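Dienelactone hydrolase (Anabaena variabilis, PDB 2O2G) is probably a hydrolase of the alpha/beta-hydrolase fold, related to dienelactone hydrolases. Local coordinates at residues K25-I30 with S46-P51. Sequence-based numbering, arbitrary orientation.
Sequences KGNLVI and SSRYSP. With SO4 (sulfate ion), chain B; EDO (1,2-ethanediol), chain D.
R48 reaches from the loop between strand 36-41 and helix 51-63 onto strand 22-29 and lays its guanidinium between K25 and Y49. Its CG lies between the backbone N and the carbonyl carbon (chi1 72°), and the chain runs extended from CG to NE. CB of K25 sits over the centre of one guanidinium face, 3.7 Å from CZ of R48, while Y49 CE2 lies above the opposite face, displaced toward the guanidinium's rim. At the edge, R48 NE donates to N27 OD1 across 3.3 Å in the N27 conformer described here; the bond is nearly straight (170°) but weak. The N27 and R48 side chains cross at about a right angle, amide and guanidinium planes 58° apart. In this conformer ND2 of N27 also donates to a water at 2.7 Å that in turn donates to R48 O, so asparagine suits the place by accepting from the side chain and donating toward the backbone of one neighbour. R48 CD packs 3.4 Å from K25 O.

Further out, R48 NH1 forms a salt bridge with D71; arginine's length and flat charged end serve N27 and D71 together. K25 offers an aliphatic CB to the guanidinium and sends NZ on to Q75. A type I turn from S47 to S50 shapes the loop, and S50 N-caps helix 51-63. An alanine in place of R48 would probably leave D71 without its charged mate and N27's amide freer to turn. K25 NZ and R48 NH1 lie 4.5 Å apart, so D71 is likely to ease their repulsion as it helps pin the loop beside this strand, near one side of the alpha/beta-hydrolase sheet.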
# COMPACT_ATOMS: atom_id res chain seq x y z
N LYS A 25 -8.88 -11.90 -4.08
CA LYS A 25 -8.39 -11.91 -5.44
C LYS A 25 -7.20 -10.96 -5.54
O LYS A 25 -7.16 -9.86 -4.96
CB LYS A 25 -9.49 -11.53 -6.43
CG LYS A 25 -10.65 -12.55 -6.42
CD LYS A 25 -11.66 -12.35 -7.52
CE LYS A 25 -12.70 -11.35 -7.26
NZ LYS A 25 -13.77 -11.43 -8.30
N GLY A 26 -6.24 -11.40 -6.32
CA GLY A 26 -5.04 -10.64 -6.51
C GLY A 26 -4.50 -10.68 -7.90
O GLY A 26 -4.80 -11.59 -8.66
N ASN A 27 -3.66 -9.70 -8.20
CA ASN A 27 -3.01 -9.65 -9.49
C ASN A 27 -1.51 -9.51 -9.13
O ASN A 27 -1.06 -8.48 -8.56
CB ASN A 27 -3.63 -8.56 -10.40
CG ASN A 27 -5.16 -8.83 -10.82
OD1 ASN A 27 -5.65 -9.98 -10.89
ND2 ASN A 27 -5.86 -7.75 -11.15
N LEU A 28 -0.76 -10.59 -9.42
CA LEU A 28 0.66 -10.69 -9.12
C LEU A 28 1.51 -10.55 -10.35
O LEU A 28 1.29 -11.25 -11.35
CB LEU A 28 0.95 -12.06 -8.49
CG LEU A 28 2.37 -12.43 -8.04
CD1 LEU A 28 2.91 -11.59 -6.87
CD2 LEU A 28 2.34 -13.91 -7.67
N VAL A 29 2.47 -9.64 -10.28
CA VAL A 29 3.45 -9.49 -11.38
C VAL A 29 4.85 -9.56 -10.76
O VAL A 29 5.12 -8.84 -9.82
CB VAL A 29 3.34 -8.13 -12.10
CG1 VAL A 29 4.42 -8.01 -13.16
CG2 VAL A 29 1.99 -7.95 -12.72
N ILE A 30 5.74 -10.38 -11.32
CA ILE A 30 7.11 -10.50 -10.77
C ILE A 30 8.11 -10.36 -11.90
O ILE A 30 8.36 -11.35 -12.62
CB ILE A 30 7.36 -11.87 -10.10
CG1 ILE A 30 6.38 -12.12 -8.96
CG2 ILE A 30 8.81 -11.92 -9.52
CD1 ILE A 30 6.39 -13.52 -8.40
N SER A 46 -12.65 0.90 -3.17
CA SER A 46 -11.89 0.62 -4.39
C SER A 46 -11.58 -0.89 -4.52
O SER A 46 -12.14 -1.72 -3.78
CB SER A 46 -10.62 1.48 -4.41
OG SER A 46 -10.15 1.69 -5.73
N SER A 47 -10.70 -1.24 -5.45
CA SER A 47 -10.38 -2.63 -5.70
C SER A 47 -8.98 -2.76 -6.27
O SER A 47 -8.26 -1.77 -6.45
CB SER A 47 -11.37 -3.17 -6.72
OG SER A 47 -11.19 -2.49 -7.93
N ARG A 48 -8.61 -4.00 -6.59
CA ARG A 48 -7.33 -4.27 -7.19
C ARG A 48 -7.28 -3.71 -8.62
O ARG A 48 -6.20 -3.60 -9.21
CB ARG A 48 -7.05 -5.77 -7.17
CG ARG A 48 -7.88 -6.59 -8.12
CD ARG A 48 -7.68 -8.04 -7.82
NE ARG A 48 -8.08 -8.90 -8.91
CZ ARG A 48 -9.33 -9.15 -9.27
NH1 ARG A 48 -10.34 -8.61 -8.62
NH2 ARG A 48 -9.55 -9.96 -10.29
N TYR A 49 -8.43 -3.35 -9.17
CA TYR A 49 -8.49 -2.74 -10.49
C TYR A 49 -8.33 -1.25 -10.48
O TYR A 49 -8.36 -0.66 -11.54
CB TYR A 49 -9.81 -3.06 -11.18
CG TYR A 49 -9.85 -4.46 -11.65
CD1 TYR A 49 -9.10 -4.87 -12.75
CD2 TYR A 49 -10.65 -5.39 -11.01
CE1 TYR A 49 -9.16 -6.18 -13.20
CE2 TYR A 49 -10.72 -6.68 -11.44
CZ TYR A 49 -9.97 -7.08 -12.54
OH TYR A 49 -10.02 -8.39 -12.96
N SER A 50 -8.15 -0.63 -9.30
CA SER A 50 -7.93 0.82 -9.24
C SER A 50 -7.02 1.27 -10.35
O SER A 50 -5.88 0.82 -10.38
CB SER A 50 -7.22 1.21 -7.94
OG SER A 50 -6.70 2.53 -8.05
N PRO A 51 -7.46 2.21 -11.21
CA PRO A 51 -6.56 2.71 -12.29
C PRO A 51 -5.35 3.46 -11.73
O PRO A 51 -4.26 3.45 -12.32
CB PRO A 51 -7.46 3.63 -13.14
CG PRO A 51 -8.78 3.69 -12.48
CD PRO A 51 -8.77 2.89 -11.19
S SO4 B . -7.51 4.24 -4.74
O1 SO4 B . -7.10 2.96 -4.20
O2 SO4 B . -8.71 3.98 -5.49
O3 SO4 B . -6.49 4.65 -5.68
O4 SO4 B . -7.70 5.25 -3.71
C1 EDO D . -8.79 -13.30 -9.57
O1 EDO D . -7.51 -13.15 -8.91
C2 EDO D . -9.18 -14.75 -9.84
O2 EDO D . -8.66 -15.65 -8.85
O HOH W 1 -5.04 -5.19 -11.18